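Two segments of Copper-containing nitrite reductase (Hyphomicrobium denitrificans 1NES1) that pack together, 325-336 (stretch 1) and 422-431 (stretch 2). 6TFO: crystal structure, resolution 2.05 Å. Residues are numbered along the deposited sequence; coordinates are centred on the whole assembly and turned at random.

Stretch 1, residues 325-336: KPEYFLFNGSVG
Stretch 2, residues 422-431: SRLDHGLVGF

Stretch 1 runs as a strand from Tyr-328 to Phe-331, then reverses through a type I' turn from Phe-331 to Ser-334. Asn-332 (phi/psi 54/45) and Gly-333 (96/-19) occupy the turn's left-handed corners. Stretch 2 begins in a 3-10 segment, 422-425, and has become a strand by Gly-430. Its register against stretch 1 advances in the same direction: Tyr-328 CA lies 4.9 Å from His-426 CA, and Leu-330 CA 4.9 Å from Leu-428 CA. Together the stretches bury 600 Å².

Two direct hydrogen bonds, both involving His-426, join them. Its side chain (chi1 -66°, m; chi2 -94°) brings ND1 to 2.6 Å from Glu-327 O, with an N-H...O angle of 154°; ND1 is therefore the donor, and the carbonyl lies at the ring edge, near its plane. NE2 is satisfied elsewhere in the structure. Phe-329 N donates to His-426 O at 3.0 Å and 158°, and Tyr-328 CA adds a CH...O contact to His-426 O at 3.4 Å.

The ladder does not continue by direct bonding. Phe-329 O is 3.0 Å from Leu-428 N, but the angle is poor; that NH instead donates to Arg-423 O at 3.2 Å, while His-426 N reaches Arg-423 O at 3.1 Å. Water 1 supplies the next link, accepting from Phe-331 N at 2.9 Å and donating to Ser-334 O and Gly-427 O, each at 2.8 Å. It thus satisfies one donor and two acceptors, tying the turn to stretch 2.

Phe-329 points toward stretch 2 and has 123 Å² covered. With chi1 -81° (m) and chi2 -82°, it presents a face to Arg-423, whose CD sits 3.5 Å from the ring centroid, 10° off the normal. Arg-423 extends as m, t, t, its guanidinium also facing Phe-329 CZ; NE, NH1 and NH2 find their hydrogen bonds elsewhere. Phe-329 CB packs 3.7 Å from Leu-428 CB.

Leu-428 (chi1 -165°, t; chi2 56°, p) places CD1 3.4 Å from the centroid of the Phe-331 ring, only 7° off its normal. Phe-331 has chi1 -67° (m) and chi2 -44°; its CB points sideways, yet the ring comes nearer, with CD2 3.8 Å from Val-429 C.

Gly-427 (102/3) suits its place twice over: a CB would be jammed against the preceding carbonyl at these backbone angles and would clash with Val-335 CG2 at 3.0 Å. Its bare CA instead admits Val-335 (chi1 -176°, t), whose CG1 lies 4.2 Å from Gly-427 CA.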

# COMPACT_ATOMS: atom_id res chain seq x y z
N LYS C 325 13.37 15.41 14.24
CA LYS C 325 13.28 13.96 14.53
C LYS C 325 14.67 13.36 14.33
O LYS C 325 14.90 12.64 13.37
CB LYS C 325 12.27 13.24 13.63
CG LYS C 325 10.91 13.89 13.42
CD LYS C 325 9.68 13.08 13.85
CE LYS C 325 9.17 13.47 15.22
NZ LYS C 325 8.93 14.94 15.34
N PRO C 326 15.64 13.65 15.21
CA PRO C 326 17.00 13.16 15.02
C PRO C 326 17.13 11.68 15.39
O PRO C 326 16.25 11.13 16.04
CB PRO C 326 17.79 14.01 16.01
CG PRO C 326 16.82 14.21 17.14
CD PRO C 326 15.49 14.43 16.45
N GLU C 327 18.23 11.07 14.96
CA GLU C 327 18.55 9.65 15.24
C GLU C 327 19.67 9.59 16.27
O GLU C 327 19.67 8.65 17.07
CB GLU C 327 18.98 8.94 13.96
CG GLU C 327 17.84 8.71 12.96
CD GLU C 327 16.69 7.89 13.50
OE1 GLU C 327 16.91 7.05 14.43
OE2 GLU C 327 15.57 8.14 13.01
N TYR C 328 20.58 10.56 16.23
CA TYR C 328 21.76 10.63 17.13
C TYR C 328 21.66 11.88 18.02
O TYR C 328 21.42 12.99 17.51
CB TYR C 328 23.05 10.60 16.31
CG TYR C 328 23.28 9.31 15.57
CD1 TYR C 328 22.65 9.06 14.36
CD2 TYR C 328 24.15 8.36 16.06
CE1 TYR C 328 22.87 7.88 13.67
CE2 TYR C 328 24.38 7.17 15.39
CZ TYR C 328 23.73 6.93 14.19
OH TYR C 328 23.96 5.77 13.51
N PHE C 329 21.80 11.65 19.34
CA PHE C 329 22.03 12.68 20.38
C PHE C 329 23.45 12.46 20.91
O PHE C 329 23.69 11.36 21.48
CB PHE C 329 21.00 12.52 21.50
CG PHE C 329 19.66 13.13 21.22
CD1 PHE C 329 19.45 14.48 21.42
CD2 PHE C 329 18.62 12.37 20.72
CE1 PHE C 329 18.21 15.05 21.16
CE2 PHE C 329 17.39 12.94 20.45
CZ PHE C 329 17.19 14.27 20.68
N LEU C 330 24.35 13.43 20.73
CA LEU C 330 25.80 13.22 20.96
C LEU C 330 26.43 14.29 21.88
O LEU C 330 26.11 15.50 21.74
CB LEU C 330 26.51 13.22 19.60
CG LEU C 330 25.94 12.27 18.56
CD1 LEU C 330 26.50 12.61 17.19
CD2 LEU C 330 26.21 10.82 18.94
N PHE C 331 27.33 13.83 22.75
CA PHE C 331 28.36 14.67 23.42
C PHE C 331 29.62 14.65 22.57
O PHE C 331 30.12 13.56 22.29
CB PHE C 331 28.67 14.17 24.83
CG PHE C 331 27.55 14.31 25.83
CD1 PHE C 331 26.80 15.47 25.92
CD2 PHE C 331 27.27 13.28 26.72
CE1 PHE C 331 25.78 15.59 26.84
CE2 PHE C 331 26.25 13.40 27.66
CZ PHE C 331 25.50 14.55 27.71
N ASN C 332 30.10 15.82 22.15
CA ASN C 332 31.41 16.02 21.48
C ASN C 332 31.48 15.07 20.28
O ASN C 332 32.51 14.38 20.11
CB ASN C 332 32.59 15.83 22.45
CG ASN C 332 32.65 16.86 23.57
OD1 ASN C 332 31.66 17.51 23.89
ND2 ASN C 332 33.81 17.01 24.17
N GLY C 333 30.40 15.01 19.50
CA GLY C 333 30.47 14.65 18.07
C GLY C 333 30.23 13.20 17.72
O GLY C 333 29.96 12.95 16.54
N SER C 334 30.33 12.25 18.65
CA SER C 334 30.33 10.81 18.29
C SER C 334 29.70 9.97 19.40
O SER C 334 29.68 10.40 20.56
CB SER C 334 31.73 10.32 17.96
OG SER C 334 32.42 9.92 19.13
N VAL C 335 29.19 8.80 19.03
CA VAL C 335 28.79 7.74 19.99
C VAL C 335 30.09 7.22 20.60
O VAL C 335 31.04 6.98 19.83
CB VAL C 335 27.96 6.62 19.34
CG1 VAL C 335 27.49 5.60 20.36
CG2 VAL C 335 26.78 7.18 18.56
N GLY C 336 30.14 7.15 21.93
CA GLY C 336 31.32 6.75 22.71
C GLY C 336 32.33 7.87 22.91
O GLY C 336 33.37 7.61 23.55
N SER C 422 15.43 8.79 27.16
CA SER C 422 15.33 8.04 25.89
C SER C 422 16.57 8.35 25.03
O SER C 422 16.95 7.50 24.20
CB SER C 422 14.04 8.31 25.15
OG SER C 422 12.96 7.66 25.78
N ARG C 423 17.23 9.48 25.28
CA ARG C 423 18.37 9.91 24.44
C ARG C 423 19.61 9.08 24.80
O ARG C 423 20.54 9.11 24.00
CB ARG C 423 18.58 11.41 24.58
CG ARG C 423 17.38 12.17 24.05
CD ARG C 423 17.41 13.65 24.32
NE ARG C 423 16.06 14.17 24.17
CZ ARG C 423 15.69 15.43 24.40
NH1 ARG C 423 16.58 16.34 24.78
NH2 ARG C 423 14.43 15.78 24.23
N LEU C 424 19.58 8.32 25.89
CA LEU C 424 20.59 7.25 26.17
C LEU C 424 20.63 6.32 24.95
O LEU C 424 21.72 5.97 24.49
CB LEU C 424 20.18 6.44 27.40
CG LEU C 424 20.38 7.09 28.76
CD1 LEU C 424 19.81 6.21 29.88
CD2 LEU C 424 21.85 7.38 29.01
N ASP C 425 19.46 5.92 24.48
CA ASP C 425 19.29 4.91 23.40
C ASP C 425 19.58 5.54 22.03
O ASP C 425 19.40 4.84 21.06
CB ASP C 425 17.89 4.28 23.49
CG ASP C 425 17.64 3.63 24.84
OD1 ASP C 425 18.51 2.84 25.24
OD2 ASP C 425 16.60 3.95 25.49
N HIS C 426 20.06 6.80 21.96
CA HIS C 426 20.49 7.48 20.71
C HIS C 426 21.95 7.97 20.79
O HIS C 426 22.32 8.81 19.95
CB HIS C 426 19.55 8.65 20.36
CG HIS C 426 18.16 8.23 19.99
ND1 HIS C 426 17.76 8.02 18.68
CD2 HIS C 426 17.06 8.01 20.75
CE1 HIS C 426 16.49 7.70 18.65
NE2 HIS C 426 16.04 7.66 19.92
N GLY C 427 22.74 7.48 21.76
CA GLY C 427 24.20 7.71 21.87
C GLY C 427 24.61 8.76 22.92
O GLY C 427 25.83 9.00 23.05
N LEU C 428 23.67 9.34 23.68
CA LEU C 428 23.94 10.49 24.58
C LEU C 428 24.23 10.03 26.00
O LEU C 428 23.29 9.92 26.82
CB LEU C 428 22.74 11.44 24.59
CG LEU C 428 23.03 12.83 25.17
CD1 LEU C 428 24.18 13.51 24.44
CD2 LEU C 428 21.79 13.69 25.10
N VAL C 429 25.50 9.80 26.29
CA VAL C 429 26.00 9.41 27.63
C VAL C 429 27.51 9.65 27.66
O VAL C 429 28.16 9.50 26.60
CB VAL C 429 25.61 7.95 27.94
CG1 VAL C 429 26.33 6.99 27.02
CG2 VAL C 429 25.87 7.57 29.38
N GLY C 430 28.03 10.13 28.80
CA GLY C 430 29.47 10.37 29.02
C GLY C 430 29.88 9.88 30.40
O GLY C 430 29.01 9.80 31.31
N PHE C 431 31.17 9.57 30.55
CA PHE C 431 31.77 9.12 31.83
C PHE C 431 32.77 10.16 32.35
O PHE C 431 33.61 10.71 31.59
CB PHE C 431 32.40 7.75 31.63
CG PHE C 431 31.42 6.66 31.32
CD1 PHE C 431 30.11 6.73 31.79
CD2 PHE C 431 31.81 5.54 30.60
CE1 PHE C 431 29.21 5.71 31.52
CE2 PHE C 431 30.92 4.52 30.34
CZ PHE C 431 29.62 4.60 30.79
O HOH W 1 27.74 10.96 22.50